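Side-chain contacts in endoglucanase E-5 (Thermobifida fusca, PDB 2CKS), which hydrolyses internal beta-1,4-glucosidic linkages in cellulose, lichenin and cereal beta-glucans, here represented by its family 5 catalytic domain: residues Gly77-Met82 with Ala120-Arg125; Asp113-Phe118 with Lys149-Glu154; Leu178-Gly183 with Leu215-Glu220. All coordinates share one frame; numbering follows the deposited sequence.

Interaction 1 (Gly77-Met82 with Ala120-Arg125); sequences GFTDRM and AEIAQR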
loop_
_atom_site.group_PDB
_atom_site.type_symbol
_atom_site.label_atom_id
_atom_site.label_comp_id
_atom_site.label_asym_id
_atom_site.label_seq_id
_atom_site.Cartn_x
_atom_site.Cartn_y
_atom_site.Cartn_z
ATOM N N GLY A 77 -17.755 12.663 -3.051
ATOM C CA GLY A 77 -16.848 12.920 -4.158
ATOM C C GLY A 77 -15.615 12.025 -4.107
ATOM O O GLY A 77 -15.181 11.506 -5.125
ATOM N N PHE A 78 -15.059 11.847 -2.919
ATOM C CA PHE A 78 -13.881 10.990 -2.764
ATOM C C PHE A 78 -14.214 9.533 -3.045
ATOM O O PHE A 78 -13.433 8.841 -3.688
ATOM C CB PHE A 78 -13.224 11.141 -1.391
ATOM C CG PHE A 78 -12.293 12.311 -1.294
ATOM C CD1 PHE A 78 -10.963 12.202 -1.690
ATOM C CD2 PHE A 78 -12.745 13.530 -0.817
ATOM C CE1 PHE A 78 -10.108 13.296 -1.607
ATOM C CE2 PHE A 78 -11.895 14.615 -0.722
ATOM C CZ PHE A 78 -10.579 14.497 -1.117
ATOM N N THR A 79 -15.376 9.073 -2.593
ATOM C CA THR A 79 -15.776 7.695 -2.849
ATOM C C THR A 79 -15.962 7.455 -4.351
ATOM O O THR A 79 -15.513 6.441 -4.882
ATOM C CB THR A 79 -17.067 7.372 -2.088
ATOM O OG1 THR A 79 -16.872 7.592 -0.687
ATOM C CG2 THR A 79 -17.428 5.885 -2.203
ATOM N N ASP A 80 -16.604 8.396 -5.039
ATOM C CA ASP A 80 -16.838 8.249 -6.469
ATOM C C ASP A 80 -15.521 8.228 -7.236
ATOM O O ASP A 80 -15.366 7.471 -8.184
ATOM C CB ASP A 80 -17.754 9.353 -7.003
ATOM C CG ASP A 80 -19.211 9.121 -6.657
ATOM O OD1 ASP A 80 -19.597 7.960 -6.382
ATOM O OD2 ASP A 80 -20.044 10.052 -6.643
ATOM N N ARG A 81 -14.555 9.037 -6.815
ATOM C CA ARG A 81 -13.253 9.015 -7.468
ATOM C C ARG A 81 -12.520 7.687 -7.222
ATOM O O ARG A 81 -11.833 7.173 -8.111
ATOM C CB ARG A 81 -12.417 10.203 -7.025
ATOM C CG ARG A 81 -11.015 10.250 -7.595
ATOM C CD ARG A 81 -10.950 10.201 -9.119
ATOM N NE ARG A 81 -9.631 10.628 -9.564
ATOM C CZ ARG A 81 -9.106 10.383 -10.753
ATOM N NH1 ARG A 81 -9.759 9.684 -11.672
ATOM N NH2 ARG A 81 -7.891 10.839 -11.023
ATOM N N MET A 82 -12.665 7.141 -6.023
ATOM C CA MET A 82 -12.055 5.858 -5.712
ATOM C C MET A 82 -12.653 4.749 -6.579
ATOM O O MET A 82 -11.920 3.930 -7.112
ATOM C CB MET A 82 -12.178 5.540 -4.224
ATOM C CG MET A 82 -11.291 6.414 -3.335
ATOM S SD MET A 82 -9.514 6.198 -3.561
ATOM C CE MET A 82 -9.239 4.713 -2.612
ATOM N N ALA A 120 -17.996 -0.574 3.253
ATOM C CA ALA A 120 -19.236 -1.251 2.879
ATOM C C ALA A 120 -19.587 -0.928 1.433
ATOM O O ALA A 120 -19.945 -1.811 0.666
ATOM C CB ALA A 120 -20.368 -0.846 3.789
ATOM N N GLU A 121 -19.475 0.341 1.053
ATOM C CA GLU A 121 -19.788 0.738 -0.315
ATOM C C GLU A 121 -18.800 0.133 -1.324
ATOM O O GLU A 121 -19.201 -0.392 -2.370
ATOM C CB GLU A 121 -19.829 2.256 -0.469
ATOM C CG GLU A 121 -20.081 2.638 -1.919
ATOM C CD GLU A 121 -20.515 4.066 -2.150
ATOM O OE1 GLU A 121 -20.538 4.451 -3.346
ATOM O OE2 GLU A 121 -20.824 4.791 -1.177
ATOM N N ILE A 122 -17.512 0.195 -1.007
ATOM C CA ILE A 122 -16.490 -0.302 -1.912
ATOM C C ILE A 122 -16.627 -1.811 -2.072
ATOM O O ILE A 122 -16.624 -2.324 -3.183
ATOM C CB ILE A 122 -15.084 0.050 -1.387
ATOM C CG1 ILE A 122 -14.869 1.568 -1.359
ATOM C CG2 ILE A 122 -14.003 -0.665 -2.210
ATOM C CD1 ILE A 122 -14.919 2.276 -2.700
ATOM N N ALA A 123 -16.754 -2.528 -0.961
ATOM C CA ALA A 123 -16.840 -3.987 -1.020
ATOM C C ALA A 123 -18.072 -4.477 -1.781
ATOM O O ALA A 123 -17.989 -5.457 -2.516
ATOM C CB ALA A 123 -16.806 -4.585 0.383
ATOM N N GLN A 124 -19.212 -3.813 -1.598
ATOM C CA GLN A 124 -20.427 -4.209 -2.317
ATOM C C GLN A 124 -20.254 -3.977 -3.818
ATOM O O GLN A 124 -20.510 -4.878 -4.620
ATOM C CB GLN A 124 -21.665 -3.467 -1.803
ATOM C CG GLN A 124 -22.994 -4.051 -2.321
ATOM C CD GLN A 124 -23.472 -3.461 -3.649
ATOM O OE1 GLN A 124 -22.995 -2.409 -4.091
ATOM N NE2 GLN A 124 -24.430 -4.138 -4.279
ATOM N N ARG A 125 -19.777 -2.790 -4.189
ATOM C CA ARG A 125 -19.634 -2.436 -5.598
ATOM C C ARG A 125 -18.661 -3.346 -6.330
ATOM O O ARG A 125 -18.903 -3.733 -7.477
ATOM C CB ARG A 125 -19.149 -0.994 -5.727
ATOM C CG ARG A 125 -19.008 -0.501 -7.162
ATOM C CD ARG A 125 -20.331 -0.198 -7.835
ATOM N NE ARG A 125 -20.951 1.022 -7.316
ATOM C CZ ARG A 125 -20.627 2.268 -7.685
ATOM N NH1 ARG A 125 -19.672 2.502 -8.588
ATOM N NH2 ARG A 125 -21.265 3.295 -7.134
#
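The methyl group of Thr79 lies over the flat of the Glu121 carboxylate, with Thr79 CG2 3.6 Å from Glu121 CD and nearly as close to both carboxylate oxygens. Thr79 holds CG2 anti to its backbone nitrogen (chi1 -58° for OG1), which sends the methyl across to the other helix while OG1 turns back along its own helix to hydrogen-bond Pro75 O. The hydroxyl is thus satisfied locally, and the surface offered to Glu121 is apolar. Glu121 arrives from the neighbouring helix as an extended chain, CG anti to the backbone nitrogen at 177°. On the buried flank, Ile122 approaches the same methyl more distantly, with Ile122 CD1 4.4 Å from Thr79 CG2.

Both segments belong to outer helices of a TIM barrel: helix 75-90 follows strand 59-65 and helix 112-126 follows the next strand, 95-101, so the contact joins two consecutive helices of the (beta/alpha)8 ring. On the barrel side Met82 packs against Leu62 and Met64 of strand 59-65.

Toward solvent the interface opens into a sparse set of charges. Asp80 OD1 stands 4.7 Å from Glu121 OE1, and the guanidinium of Arg125 comes no nearer than 5.0 Å, measured from Asp80 OD1 to Arg125 NH2. Arg76 forms salt bridges with both Asp80 and Glu121, probably easing the repulsion between the two carboxylates, while His83 NE2 provides a second hydrogen-bonding partner for Glu121 OE1.

Interaction 2 (Asp113-Phe118 with Lys149-Glu154); sequences DRAKTF and KSYAEE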
loop_
_atom_site.group_PDB
_atom_site.type_symbol
_atom_site.label_atom_id
_atom_site.label_comp_id
_atom_site.label_asym_id
_atom_site.label_seq_id
_atom_site.Cartn_x
_atom_site.Cartn_y
_atom_site.Cartn_z
ATOM N N ASP A 113 -16.240 4.815 12.138
ATOM C CA ASP A 113 -17.598 4.966 11.615
ATOM C C ASP A 113 -17.564 5.276 10.117
ATOM O O ASP A 113 -18.291 4.655 9.338
ATOM C CB ASP A 113 -18.358 6.054 12.384
ATOM C CG ASP A 113 -19.857 6.032 12.128
ATOM O OD1 ASP A 113 -20.440 4.934 12.008
ATOM O OD2 ASP A 113 -20.536 7.081 12.047
ATOM N N ARG A 114 -16.682 6.197 9.716
ATOM C CA ARG A 114 -16.463 6.514 8.303
ATOM C C ARG A 114 -15.945 5.315 7.530
ATOM O O ARG A 114 -16.352 5.089 6.395
ATOM C CB ARG A 114 -15.433 7.636 8.143
ATOM C CG ARG A 114 -15.991 9.016 8.258
ATOM C CD ARG A 114 -14.930 10.074 8.064
ATOM N NE ARG A 114 -14.151 10.236 9.284
ATOM C CZ ARG A 114 -14.428 11.108 10.238
ATOM N NH1 ARG A 114 -15.477 11.914 10.120
ATOM N NH2 ARG A 114 -13.660 11.164 11.321
ATOM N N ALA A 115 -15.019 4.576 8.131
ATOM C CA ALA A 115 -14.388 3.437 7.465
ATOM C C ALA A 115 -15.417 2.362 7.148
ATOM O O ALA A 115 -15.408 1.781 6.064
ATOM C CB ALA A 115 -13.272 2.864 8.324
ATOM N N LYS A 116 -16.331 2.123 8.078
ATOM C CA LYS A 116 -17.375 1.132 7.857
ATOM C C LYS A 116 -18.264 1.561 6.697
ATOM O O LYS A 116 -18.623 0.748 5.866
ATOM C CB LYS A 116 -18.229 0.932 9.109
ATOM C CG LYS A 116 -17.535 0.236 10.244
ATOM C CD LYS A 116 -18.530 -0.013 11.376
ATOM C CE LYS A 116 -17.923 -0.786 12.516
ATOM N NZ LYS A 116 -18.950 -1.029 13.578
ATOM N N THR A 117 -18.618 2.840 6.639
ATOM C CA THR A 117 -19.448 3.350 5.555
ATOM C C THR A 117 -18.748 3.233 4.205
ATOM O O THR A 117 -19.324 2.753 3.234
ATOM C CB THR A 117 -19.822 4.797 5.841
ATOM O OG1 THR A 117 -20.648 4.827 7.008
ATOM C CG2 THR A 117 -20.693 5.397 4.735
ATOM N N PHE A 118 -17.496 3.657 4.159
ATOM C CA PHE A 118 -16.731 3.652 2.918
ATOM C C PHE A 118 -16.485 2.220 2.443
ATOM O O PHE A 118 -16.763 1.897 1.300
ATOM C CB PHE A 118 -15.406 4.399 3.106
ATOM C CG PHE A 118 -14.444 4.255 1.948
ATOM C CD1 PHE A 118 -14.617 4.977 0.779
ATOM C CD2 PHE A 118 -13.344 3.410 2.044
ATOM C CE1 PHE A 118 -13.721 4.831 -0.274
ATOM C CE2 PHE A 118 -12.458 3.277 1.003
ATOM C CZ PHE A 118 -12.636 3.975 -0.139
ATOM N N LYS A 149 -5.798 -4.434 16.757
ATOM C CA LYS A 149 -6.458 -5.713 16.548
ATOM C C LYS A 149 -7.981 -5.585 16.723
ATOM O O LYS A 149 -8.743 -6.090 15.922
ATOM C CB LYS A 149 -5.878 -6.759 17.522
ATOM C CG LYS A 149 -6.593 -8.105 17.498
ATOM C CD LYS A 149 -6.045 -9.057 18.548
ATOM C CE LYS A 149 -7.129 -9.935 19.157
ATOM N NZ LYS A 149 -7.479 -11.037 18.229
ATOM N N SER A 150 -8.427 -4.905 17.773
ATOM C CA SER A 150 -9.863 -4.754 18.001
ATOM C C SER A 150 -10.505 -3.867 16.928
ATOM O O SER A 150 -11.638 -4.107 16.537
ATOM C CB SER A 150 -10.161 -4.234 19.413
ATOM O OG SER A 150 -9.552 -2.981 19.657
ATOM N N TYR A 151 -9.771 -2.869 16.434
ATOM C CA TYR A 151 -10.249 -2.045 15.326
ATOM C C TYR A 151 -10.444 -2.924 14.096
ATOM O O TYR A 151 -11.476 -2.855 13.435
ATOM C CB TYR A 151 -9.259 -0.914 15.005
ATOM C CG TYR A 151 -9.498 -0.269 13.653
ATOM C CD1 TYR A 151 -10.484 0.703 13.478
ATOM C CD2 TYR A 151 -8.755 -0.644 12.541
ATOM C CE1 TYR A 151 -10.705 1.286 12.231
ATOM C CE2 TYR A 151 -8.986 -0.085 11.301
ATOM C CZ TYR A 151 -9.949 0.879 11.147
ATOM O OH TYR A 151 -10.133 1.429 9.891
ATOM N N ALA A 152 -9.445 -3.753 13.799
ATOM C CA ALA A 152 -9.469 -4.614 12.626
ATOM C C ALA A 152 -10.668 -5.549 12.702
ATOM O O ALA A 152 -11.357 -5.778 11.722
ATOM C CB ALA A 152 -8.163 -5.417 12.511
ATOM N N GLU A 153 -10.949 -6.040 13.901
ATOM C CA GLU A 153 -12.032 -6.995 14.102
ATOM C C GLU A 153 -13.422 -6.333 14.026
ATOM O O GLU A 153 -14.429 -7.024 13.866
ATOM C CB GLU A 153 -11.786 -7.769 15.405
ATOM C CG GLU A 153 -10.583 -8.697 15.245
ATOM C CD GLU A 153 -10.094 -9.368 16.510
ATOM O OE1 GLU A 153 -9.181 -10.217 16.382
ATOM O OE2 GLU A 153 -10.606 -9.078 17.614
ATOM N N GLU A 154 -13.468 -5.004 14.109
ATOM C CA GLU A 154 -14.691 -4.228 13.859
ATOM C C GLU A 154 -14.932 -3.972 12.360
ATOM O O GLU A 154 -16.070 -3.977 11.906
ATOM C CB GLU A 154 -14.656 -2.889 14.627
ATOM C CG GLU A 154 -14.677 -3.045 16.142
ATOM C CD GLU A 154 -14.457 -1.752 16.912
ATOM O OE1 GLU A 154 -13.317 -1.268 17.004
ATOM O OE2 GLU A 154 -15.431 -1.217 17.434
HETATM O O HOH W 1 -18.489 -4.107 12.992
HETATM O O HOH W 2 -18.002 -2.286 15.701
#
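Tyr151 and Glu154 are the residues of 149-154 that reach across, the first to Ala115 and the second to Lys116. At the start of the segment, Lys149 instead forms a salt bridge along its own helix: Lys149 NZ meets Glu153 OE1 at 2.6 Å, on the syn side of the carboxylate and 18° out of its plane. Pro193 O also binds this ammonium and Asn195 N this carboxylate oxygen, which ties the pair to the chain ahead of strand 199-206.

Next comes Tyr151, whose ring leaves with CG anti to the backbone nitrogen (chi1 164°) and extends toward the neighbouring helix. Its phenol oxygen OH rests 3.8 Å from Ala115 CB and hydrogen-bonds Ile136 O; Trp100 of strand 95-101 packs against both Tyr151 and Ala115.

At Glu154 the contact becomes hydrated. The extended chain of Lys116 passes its CE 3.7 Å from Glu154 O, and one water links the two residues, accepting from Lys116 NZ and donating to Glu154 O at 2.7 Å. A second accepts from Lys116 NZ at 2.6 Å and donates to Glu154 OE2. The charged groups themselves stay apart, with 5.2 Å between Lys116 NZ and Glu154 OE2.

A buried inner edge and a water-bridged outer edge thus join helices 112-126 and 145-162, successive outer helices of the TIM barrel that flank strand 132-135.

Interaction 3 (Leu178-Gly183 with Leu215-Glu220); sequences LGVSEG and LNALRE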
loop_
_atom_site.group_PDB
_atom_site.type_symbol
_atom_site.label_atom_id
_atom_site.label_comp_id
_atom_site.label_asym_id
_atom_site.label_seq_id
_atom_site.Cartn_x
_atom_site.Cartn_y
_atom_site.Cartn_z
ATOM N N LEU A 178 5.706 -2.504 12.265
ATOM C CA LEU A 178 5.628 -3.752 13.025
ATOM C C LEU A 178 6.005 -3.519 14.491
ATOM O O LEU A 178 6.516 -4.418 15.163
ATOM C CB LEU A 178 6.498 -4.851 12.393
ATOM C CG LEU A 178 6.088 -5.307 10.983
ATOM C CD1 LEU A 178 7.236 -6.023 10.298
ATOM C CD2 LEU A 178 4.863 -6.196 11.033
ATOM N N GLY A 179 5.746 -2.308 14.979
ATOM C CA GLY A 179 6.074 -1.936 16.341
ATOM C C GLY A 179 7.485 -1.422 16.563
ATOM O O GLY A 179 7.772 -0.935 17.645
ATOM N N VAL A 180 8.362 -1.506 15.566
ATOM C CA VAL A 180 9.782 -1.184 15.772
ATOM C C VAL A 180 9.992 0.262 16.255
ATOM O O VAL A 180 10.800 0.513 17.151
ATOM C CB VAL A 180 10.619 -1.454 14.498
ATOM C CG1 VAL A 180 12.063 -0.983 14.676
ATOM C CG2 VAL A 180 10.589 -2.929 14.135
ATOM N N SER A 181 9.252 1.197 15.674
ATOM C CA SER A 181 9.409 2.613 15.998
ATOM C C SER A 181 8.887 2.968 17.393
ATOM O O SER A 181 9.204 4.039 17.918
ATOM C CB SER A 181 8.707 3.475 14.953
ATOM O OG SER A 181 7.314 3.507 15.178
ATOM N N GLU A 182 8.100 2.072 17.990
ATOM C CA GLU A 182 7.552 2.286 19.339
ATOM C C GLU A 182 8.108 1.259 20.335
ATOM O O GLU A 182 7.455 0.916 21.325
ATOM C CB GLU A 182 6.014 2.290 19.289
ATOM C CG GLU A 182 5.468 3.525 18.568
ATOM C CD GLU A 182 3.949 3.601 18.488
ATOM O OE1 GLU A 182 3.267 2.672 18.974
ATOM O OE2 GLU A 182 3.438 4.610 17.928
ATOM N N GLY A 183 9.318 0.772 20.058
ATOM C CA GLY A 183 10.050 -0.108 20.957
ATOM C C GLY A 183 9.604 -1.556 21.048
ATOM O O GLY A 183 9.915 -2.240 22.023
ATOM N N LEU A 215 15.104 -3.800 8.932
ATOM C CA LEU A 215 15.297 -4.914 8.004
ATOM C C LEU A 215 15.138 -6.256 8.728
ATOM O O LEU A 215 14.466 -7.157 8.240
ATOM C CB LEU A 215 16.674 -4.809 7.326
ATOM C CG LEU A 215 17.019 -5.833 6.247
ATOM C CD1 LEU A 215 16.210 -5.573 5.000
ATOM C CD2 LEU A 215 18.511 -5.787 5.931
ATOM N N ASN A 216 15.751 -6.374 9.897
ATOM C CA ASN A 216 15.618 -7.578 10.717
ATOM C C ASN A 216 14.171 -7.877 11.115
ATOM O O ASN A 216 13.742 -9.034 11.081
ATOM C CB ASN A 216 16.492 -7.482 11.977
ATOM C CG ASN A 216 17.987 -7.609 11.674
ATOM O OD1 ASN A 216 18.376 -8.069 10.616
ATOM N ND2 ASN A 216 18.819 -7.193 12.616
ATOM N N ALA A 217 13.423 -6.839 11.482
ATOM C CA ALA A 217 12.024 -6.997 11.870
ATOM C C ALA A 217 11.177 -7.495 10.710
ATOM O O ALA A 217 10.262 -8.284 10.908
ATOM C CB ALA A 217 11.465 -5.690 12.416
ATOM N N LEU A 218 11.468 -7.028 9.502
ATOM C CA LEU A 218 10.752 -7.492 8.320
ATOM C C LEU A 218 11.027 -8.979 8.056
ATOM O O LEU A 218 10.108 -9.742 7.768
ATOM C CB LEU A 218 11.128 -6.639 7.111
ATOM C CG LEU A 218 10.466 -7.001 5.784
ATOM C CD1 LEU A 218 8.948 -6.973 5.904
ATOM C CD2 LEU A 218 10.938 -6.037 4.726
ATOM N N ARG A 219 12.290 -9.379 8.165
ATOM C CA ARG A 219 12.671 -10.788 8.053
ATOM C C ARG A 219 11.947 -11.633 9.104
ATOM O O ARG A 219 11.366 -12.676 8.793
ATOM C CB ARG A 219 14.186 -10.949 8.236
ATOM C CG ARG A 219 14.907 -11.486 7.032
ATOM C CD ARG A 219 16.364 -11.866 7.282
ATOM N NE ARG A 219 17.316 -10.882 6.744
ATOM C CZ ARG A 219 17.977 -9.977 7.459
ATOM N NH1 ARG A 219 17.819 -9.895 8.765
ATOM N NH2 ARG A 219 18.816 -9.136 6.861
ATOM N N GLU A 220 11.974 -11.160 10.345
ATOM C CA GLU A 220 11.324 -11.839 11.459
ATOM C C GLU A 220 9.821 -12.013 11.219
ATOM O O GLU A 220 9.278 -13.093 11.395
ATOM C CB GLU A 220 11.563 -11.049 12.747
ATOM C CG GLU A 220 11.000 -11.695 13.996
ATOM C CD GLU A 220 11.167 -10.849 15.243
ATOM O OE1 GLU A 220 11.689 -9.706 15.154
ATOM O OE2 GLU A 220 10.771 -11.338 16.327
#
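Ala217, which meets Val180 and Leu178, sits in a helical turn closed by the 2.9 Å hydrogen bond from Glu220 N to Asn216 O. The tightest point is between methyls: Val180 CG2 presses on Ala217 CB at 3.4 Å, closer than usual for two carbons. Val180 keeps CG1 anti to its backbone nitrogen (chi1 174°), which leaves CG2 as the branch facing the helix.

Leu178 comes in alongside this pair. One branch does the touching: Leu178 CD1 lies 3.8 Å from Ala217 O and 4.3 Å from Leu218 CA, so the methyl lies against the helix backbone between successive residues. The loop turns sharply here: Leu178 and Gly179 both have positive phi, and the chain then enters a short 3-10 turn in which Glu182 N bonds to Gly179 O at 3.0 Å. Both apolar side chains, Leu178 and Val180, point toward the helix.

Past the turn, Glu182 OE2 accepts a hydrogen bond from Gly142 N, linking the loop to the chain that follows Glu139, the probable proton donor. Pro186 adds to the cover over Ala217, and Tyr214 packs against Val180. Beneath the contact, Phe203 of strand 199-206 touches both Leu178 and Leu218, so the loop after helix 173-176 and the outer helix 212-224 close over the same barrel strand, and helix 245-258 packs on helix 212-224 at Leu215.

Interactions 1 and 2 share helix 112-126, which pairs with helix 75-90 in the first and with helix 145-162 in the second. Their centres are 15 Å apart and their segments alternate along the chain; Phe118 connects them by packing on Thr79 and Met82. Together they join three successive outer helices around one arc of the eight-stranded barrel. Interaction 3 comes later in the chain, with its centre 25 Å from that of interaction 2 and 33 Å from that of interaction 1, on the opposite side of the chain's centre from interaction 1. All three lie in the layer around the parallel strands, with the probable nucleophile Glu231 on strand 227-233 and probable proton donor Glu139 after strand 132-135.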